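Local coordinates for uncharacterized protein (PDB 5JVK) that belongs to glycoside hydrolase family 39 and probably hydrolyses O-glycosidic bonds in carbohydrate chains, at residues A[116-121]-A[155-160]; A[120-125]-A[131-136]. One frame throughout, in Å; residues are numbered along the deposited sequence.

Interaction 1: residues A[116-121]-A[155-160]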
loop_
_atom_site.group_PDB
_atom_site.type_symbol
_atom_site.label_atom_id
_atom_site.label_comp_id
_atom_site.label_asym_id
_atom_site.label_seq_id
_atom_site.Cartn_x
_atom_site.Cartn_y
_atom_site.Cartn_z
ATOM N N ASN A 116 -1.664 -20.259 3.714
ATOM C CA ASN A 116 -3.017 -20.237 4.291
ATOM C C ASN A 116 -3.040 -19.792 5.765
ATOM O O ASN A 116 -3.910 -20.203 6.535
ATOM C CB ASN A 116 -3.689 -21.614 4.108
ATOM C CG ASN A 116 -5.213 -21.553 4.180
ATOM O OD1 ASN A 116 -5.832 -20.532 3.873
ATOM N ND2 ASN A 116 -5.824 -22.663 4.584
ATOM N N ASP A 117 -2.087 -18.935 6.135
ATOM C CA ASP A 117 -1.932 -18.432 7.497
ATOM C C ASP A 117 -2.293 -16.944 7.478
ATOM O O ASP A 117 -1.435 -16.080 7.258
ATOM C CB ASP A 117 -0.492 -18.673 7.970
ATOM C CG ASP A 117 -0.273 -18.328 9.438
ATOM O OD1 ASP A 117 0.777 -18.734 9.973
ATOM O OD2 ASP A 117 -1.121 -17.658 10.064
ATOM N N TYR A 118 -3.576 -16.663 7.702
ATOM C CA TYR A 118 -4.104 -15.294 7.625
ATOM C C TYR A 118 -3.668 -14.413 8.795
ATOM O O TYR A 118 -3.424 -13.221 8.607
ATOM C CB TYR A 118 -5.637 -15.298 7.491
ATOM C CG TYR A 118 -6.111 -15.559 6.075
ATOM C CD1 TYR A 118 -6.637 -14.528 5.290
ATOM C CD2 TYR A 118 -6.012 -16.830 5.506
ATOM C CE1 TYR A 118 -7.064 -14.761 3.989
ATOM C CE2 TYR A 118 -6.436 -17.071 4.205
ATOM C CZ TYR A 118 -6.961 -16.035 3.450
ATOM O OH TYR A 118 -7.379 -16.271 2.162
ATOM N N SER A 119 -3.568 -14.990 9.992
ATOM C CA SER A 119 -3.135 -14.238 11.175
ATOM C C SER A 119 -1.694 -13.727 11.054
ATOM O O SER A 119 -1.401 -12.608 11.469
ATOM C CB SER A 119 -3.294 -15.083 12.443
ATOM O OG SER A 119 -2.578 -16.299 12.329
ATOM N N LYS A 120 -0.811 -14.541 10.475
ATOM C CA LYS A 120 0.588 -14.155 10.252
ATOM C C LYS A 120 0.713 -13.027 9.233
ATOM O O LYS A 120 1.400 -12.039 9.484
ATOM C CB LYS A 120 1.418 -15.361 9.794
ATOM C CG LYS A 120 2.910 -15.075 9.649
ATOM C CD LYS A 120 3.755 -16.342 9.684
ATOM C CE LYS A 120 3.531 -17.240 8.475
ATOM N NZ LYS A 120 3.996 -16.621 7.205
ATOM N N THR A 121 0.051 -13.188 8.088
ATOM C CA THR A 121 0.051 -12.174 7.026
ATOM C C THR A 121 -0.532 -10.842 7.518
ATOM O O THR A 121 0.033 -9.788 7.234
ATOM C CB THR A 121 -0.685 -12.678 5.755
ATOM O OG1 THR A 121 0.091 -13.714 5.137
ATOM C CG2 THR A 121 -0.904 -11.561 4.732
ATOM N N MET A 155 -13.269 -15.298 1.988
ATOM C CA MET A 155 -13.881 -14.018 2.380
ATOM C C MET A 155 -14.041 -13.852 3.890
ATOM O O MET A 155 -13.710 -12.795 4.432
ATOM C CB MET A 155 -15.242 -13.817 1.704
ATOM C CG MET A 155 -15.150 -13.298 0.280
ATOM S SD MET A 155 -14.424 -11.650 0.151
ATOM C CE MET A 155 -15.641 -10.674 1.029
ATOM N N TYR A 156 -14.556 -14.885 4.555
ATOM C CA TYR A 156 -14.660 -14.892 6.021
ATOM C C TYR A 156 -13.279 -14.802 6.680
ATOM O O TYR A 156 -13.119 -14.110 7.688
ATOM C CB TYR A 156 -15.404 -16.143 6.528
ATOM C CG TYR A 156 -16.886 -16.186 6.189
ATOM C CD1 TYR A 156 -17.754 -15.184 6.631
ATOM C CD2 TYR A 156 -17.428 -17.238 5.442
ATOM C CE1 TYR A 156 -19.110 -15.218 6.328
ATOM C CE2 TYR A 156 -18.784 -17.281 5.135
ATOM C CZ TYR A 156 -19.620 -16.271 5.583
ATOM O OH TYR A 156 -20.963 -16.304 5.287
ATOM N N GLN A 157 -12.297 -15.502 6.105
ATOM C CA GLN A 157 -10.902 -15.448 6.569
ATOM C C GLN A 157 -10.307 -14.039 6.463
ATOM O O GLN A 157 -9.723 -13.539 7.432
ATOM C CB GLN A 157 -10.022 -16.444 5.793
ATOM C CG GLN A 157 -10.267 -17.906 6.144
ATOM C CD GLN A 157 -9.416 -18.861 5.318
ATOM O OE1 GLN A 157 -9.619 -19.001 4.110
ATOM N NE2 GLN A 157 -8.463 -19.531 5.965
ATOM N N PHE A 158 -10.462 -13.416 5.292
ATOM C CA PHE A 158 -9.994 -12.038 5.048
ATOM C C PHE A 158 -10.614 -11.023 6.013
ATOM O O PHE A 158 -9.897 -10.231 6.628
ATOM C CB PHE A 158 -10.271 -11.587 3.595
ATOM C CG PHE A 158 -9.102 -11.766 2.663
ATOM C CD1 PHE A 158 -9.138 -12.701 1.630
ATOM C CD2 PHE A 158 -7.958 -10.987 2.812
ATOM C CE1 PHE A 158 -8.058 -12.859 0.773
ATOM C CE2 PHE A 158 -6.875 -11.142 1.959
ATOM C CZ PHE A 158 -6.924 -12.079 0.938
ATOM N N VAL A 159 -11.938 -11.068 6.145
ATOM C CA VAL A 159 -12.680 -10.071 6.923
ATOM C C VAL A 159 -12.442 -10.205 8.433
ATOM O O VAL A 159 -12.260 -9.196 9.115
ATOM C CB VAL A 159 -14.192 -10.095 6.583
ATOM C CG1 VAL A 159 -14.986 -9.154 7.488
ATOM C CG2 VAL A 159 -14.406 -9.706 5.126
ATOM N N SER A 160 -12.438 -11.430 8.955
ATOM C CA SER A 160 -12.195 -11.645 10.391
ATOM C C SER A 160 -10.756 -11.287 10.781
ATOM O O SER A 160 -10.532 -10.668 11.823
ATOM C CB SER A 160 -12.530 -13.083 10.810
ATOM O OG SER A 160 -11.535 -13.996 10.389
#
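Tyr118 meets two side chains of helix 153-164, offering its flat face to Gln157 and its edge to Phe158. Gln157 CB sits 3.7 Å from the centroid of the Tyr118 ring, almost exactly on the ring normal, a CH-pi contact. Beyond CG the Gln157 chain is extended and runs across this face, bringing its amide, tilted 35° from the ring plane, to the CE2 side, where NE2 lies 3.6 Å from Tyr118 CE2. The edge-to-face pair with Phe158 is strictly T-shaped: the planes meet at 90° with centroids 5.1 Å apart, and Tyr118 CE1 points at the centre of the Phe158 face. Tyr118 OH follows the same edge and rests 3.7 Å from Phe158 CE1. With CG anti to its own carbonyl carbon (chi1 -81°), Tyr118 swings its ring across to the partner helix. Asn116, which is exposed, brings OD1 within 3.5 Å of Gln157 NE2, the two amide planes nearly perpendicular. One residue before Tyr118, Asp117 is the N-cap of helix 118-127; its OD2 accepts from Lys120 N at 3.2 Å, met from above the carboxylate plane. Were Tyr118 cut back to an alanine, the Phe158 face would probably lose its edge partner and the Gln157 chain the surface it lies on. Tyr118 also touches His154 and Ala161 of helix 153-164, while Phe158 reaches inward to Thr135 of strand 132-138, so this contact joins helices 118-127 and 153-164 on the outside of the beta/alpha barrel, over the strand that separates them in sequence.

Interaction 2: residues A[120-125]-A[131-136]; sequences KTFRLI and TRIRTD
Ile125 N donates to Thr121 O at 2.9 Å, a helical backbone bond that helps hold Ile125 one turn on from Thr121, facing strand 132-138. There its CG2 branch meets CG2 of Ile133 at 4.0 Å, methyl against methyl, the two side chains crossing at about a right angle. The other branch of Ile125 serves a different neighbour: CG1, anti to the carbonyl carbon (chi1 -68°), carries CD1 over the Phe122 ring, 4.0 Å above its centre. Phe122 thus has Ile125 on one face and presents an edge to the strand, its CE2 lying 4.0 Å from Ile133 CG1. CZ of the same edge also touches CG1, and the Ile133 CD1 methyl lies a little farther off. Ile133 meets both helix residues with separate branches: CG1, set between its backbone N and carbonyl carbon (chi1 60°), leans on Phe122, while CG2 takes Ile125. Around them, Val108 of strand 106-109 lies against both isoleucines, Ala161 of helix 153-164 against Phe122, and Ser162 of that helix against Phe122 and Ile133. On the barrel-facing side of the strand, Arg134 instead makes salt bridges to Glu219 and Glu340. This is the helix-to-strand packing of a beta-alpha-beta crossover, here strand 106-109, helix 118-127 and strand 132-138. Carbon touches carbon throughout, over a modest 124 Å² of buried surface, so the helix meets the strand through apolar packing and exclusion of water rather than through directional polar bonds.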
loop_
_atom_site.group_PDB
_atom_site.type_symbol
_atom_site.label_atom_id
_atom_site.label_comp_id
_atom_site.label_asym_id
_atom_site.label_seq_id
_atom_site.Cartn_x
_atom_site.Cartn_y
_atom_site.Cartn_z
ATOM N N LYS A 120 -0.811 -14.541 10.475
ATOM C CA LYS A 120 0.588 -14.155 10.252
ATOM C C LYS A 120 0.713 -13.027 9.233
ATOM O O LYS A 120 1.400 -12.039 9.484
ATOM C CB LYS A 120 1.418 -15.361 9.794
ATOM C CG LYS A 120 2.910 -15.075 9.649
ATOM C CD LYS A 120 3.755 -16.342 9.684
ATOM C CE LYS A 120 3.531 -17.240 8.475
ATOM N NZ LYS A 120 3.996 -16.621 7.205
ATOM N N THR A 121 0.051 -13.188 8.088
ATOM C CA THR A 121 0.051 -12.174 7.026
ATOM C C THR A 121 -0.532 -10.842 7.518
ATOM O O THR A 121 0.033 -9.788 7.234
ATOM C CB THR A 121 -0.685 -12.678 5.755
ATOM O OG1 THR A 121 0.091 -13.714 5.137
ATOM C CG2 THR A 121 -0.904 -11.561 4.732
ATOM N N PHE A 122 -1.635 -10.896 8.265
ATOM C CA PHE A 122 -2.273 -9.672 8.781
ATOM C C PHE A 122 -1.542 -9.024 9.952
ATOM O O PHE A 122 -1.693 -7.822 10.175
ATOM C CB PHE A 122 -3.756 -9.895 9.104
ATOM C CG PHE A 122 -4.651 -9.641 7.931
ATOM C CD1 PHE A 122 -4.754 -10.570 6.903
ATOM C CD2 PHE A 122 -5.345 -8.441 7.821
ATOM C CE1 PHE A 122 -5.558 -10.320 5.803
ATOM C CE2 PHE A 122 -6.151 -8.187 6.727
ATOM C CZ PHE A 122 -6.260 -9.126 5.715
ATOM N N ARG A 123 -0.758 -9.807 10.687
ATOM C CA ARG A 123 0.171 -9.262 11.682
ATOM C C ARG A 123 1.286 -8.472 10.984
ATOM O O ARG A 123 1.694 -7.411 11.461
ATOM C CB ARG A 123 0.757 -10.392 12.535
ATOM C CG ARG A 123 1.586 -9.951 13.734
ATOM C CD ARG A 123 1.967 -11.159 14.586
ATOM N NE ARG A 123 3.267 -10.999 15.246
ATOM C CZ ARG A 123 3.985 -11.989 15.789
ATOM N NH1 ARG A 123 3.554 -13.253 15.776
ATOM N NH2 ARG A 123 5.160 -11.713 16.357
ATOM N N LEU A 124 1.766 -8.994 9.853
ATOM C CA LEU A 124 2.778 -8.311 9.043
ATOM C C LEU A 124 2.221 -7.062 8.347
ATOM O O LEU A 124 2.932 -6.069 8.207
ATOM C CB LEU A 124 3.391 -9.271 8.016
ATOM C CG LEU A 124 4.221 -10.420 8.604
ATOM C CD1 LEU A 124 4.337 -11.582 7.633
ATOM C CD2 LEU A 124 5.602 -9.937 9.012
ATOM N N ILE A 125 0.959 -7.118 7.914
ATOM C CA ILE A 125 0.269 -5.947 7.357
ATOM C C ILE A 125 0.107 -4.852 8.415
ATOM O O ILE A 125 0.298 -3.671 8.111
ATOM C CB ILE A 125 -1.110 -6.315 6.743
ATOM C CG1 ILE A 125 -0.922 -7.178 5.488
ATOM C CG2 ILE A 125 -1.909 -5.062 6.377
ATOM C CD1 ILE A 125 -2.134 -8.003 5.100
ATOM N N THR A 131 -4.106 0.575 7.409
ATOM C CA THR A 131 -5.449 0.481 7.998
ATOM C C THR A 131 -6.520 -0.020 7.021
ATOM O O THR A 131 -7.688 -0.142 7.400
ATOM C CB THR A 131 -5.911 1.851 8.519
ATOM O OG1 THR A 131 -5.929 2.786 7.435
ATOM C CG2 THR A 131 -4.987 2.343 9.613
ATOM N N ARG A 132 -6.133 -0.286 5.771
ATOM C CA ARG A 132 -7.046 -0.820 4.762
ATOM C C ARG A 132 -6.368 -1.931 3.974
ATOM O O ARG A 132 -5.146 -1.931 3.813
ATOM C CB ARG A 132 -7.485 0.279 3.796
ATOM C CG ARG A 132 -8.257 1.419 4.437
ATOM C CD ARG A 132 -8.592 2.477 3.403
ATOM N NE ARG A 132 -9.220 3.663 3.987
ATOM C CZ ARG A 132 -10.501 3.766 4.344
ATOM N NH1 ARG A 132 -11.347 2.745 4.204
ATOM N NH2 ARG A 132 -10.944 4.911 4.858
ATOM N N ILE A 133 -7.168 -2.881 3.496
ATOM C CA ILE A 133 -6.695 -3.896 2.553
ATOM C C ILE A 133 -7.687 -4.055 1.409
ATOM O O ILE A 133 -8.884 -3.840 1.586
ATOM C CB ILE A 133 -6.407 -5.264 3.220
ATOM C CG1 ILE A 133 -7.664 -5.864 3.883
ATOM C CG2 ILE A 133 -5.253 -5.135 4.209
ATOM C CD1 ILE A 133 -8.454 -6.826 3.013
ATOM N N ARG A 134 -7.169 -4.414 0.237
ATOM C CA ARG A 134 -7.984 -4.674 -0.942
ATOM C C ARG A 134 -7.766 -6.111 -1.384
ATOM O O ARG A 134 -6.625 -6.572 -1.453
ATOM C CB ARG A 134 -7.614 -3.717 -2.075
ATOM C CG ARG A 134 -8.419 -3.902 -3.356
ATOM C CD ARG A 134 -8.082 -2.797 -4.335
ATOM N NE ARG A 134 -8.813 -2.883 -5.602
ATOM C CZ ARG A 134 -8.361 -3.422 -6.739
ATOM N NH1 ARG A 134 -7.154 -3.985 -6.829
ATOM N NH2 ARG A 134 -9.139 -3.405 -7.814
ATOM N N THR A 135 -8.855 -6.814 -1.683
ATOM C CA THR A 135 -8.759 -8.153 -2.257
ATOM C C THR A 135 -9.960 -8.489 -3.136
ATOM O O THR A 135 -10.991 -7.818 -3.090
ATOM C CB THR A 135 -8.542 -9.225 -1.170
ATOM O OG1 THR A 135 -8.136 -10.452 -1.787
ATOM C CG2 THR A 135 -9.802 -9.448 -0.334
ATOM N N ASP A 136 -9.794 -9.535 -3.938
ATOM C CA ASP A 136 -10.763 -9.900 -4.964
ATOM C C ASP A 136 -11.895 -10.751 -4.416
ATOM O O ASP A 136 -11.744 -11.453 -3.414
ATOM C CB ASP A 136 -10.079 -10.673 -6.092
ATOM C CG ASP A 136 -9.026 -9.858 -6.792
ATOM O OD1 ASP A 136 -9.384 -9.049 -7.677
ATOM O OD2 ASP A 136 -7.833 -10.032 -6.455
#

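From the N terminus the chain leaves strand 106-109, enters helix 118-127, returns through strand 132-138 and goes on through the short helix 139-142 to helix 153-164. Interaction 2 closes the short connection 126-130, bringing the helix back onto the next strand; interaction 1 closes the longer excursion 122-154 and joins helix 118-127 to helix 153-164. The smaller loop nests inside the larger, and both start from overlapping segments that share Lys120 and Thr121. The two meet at Phe158, whose CD2 lies 3.8 Å from Phe122 CZ. Together they tie these two outer helices and the second barrel strand into one wall of the eight-stranded beta/alpha barrel.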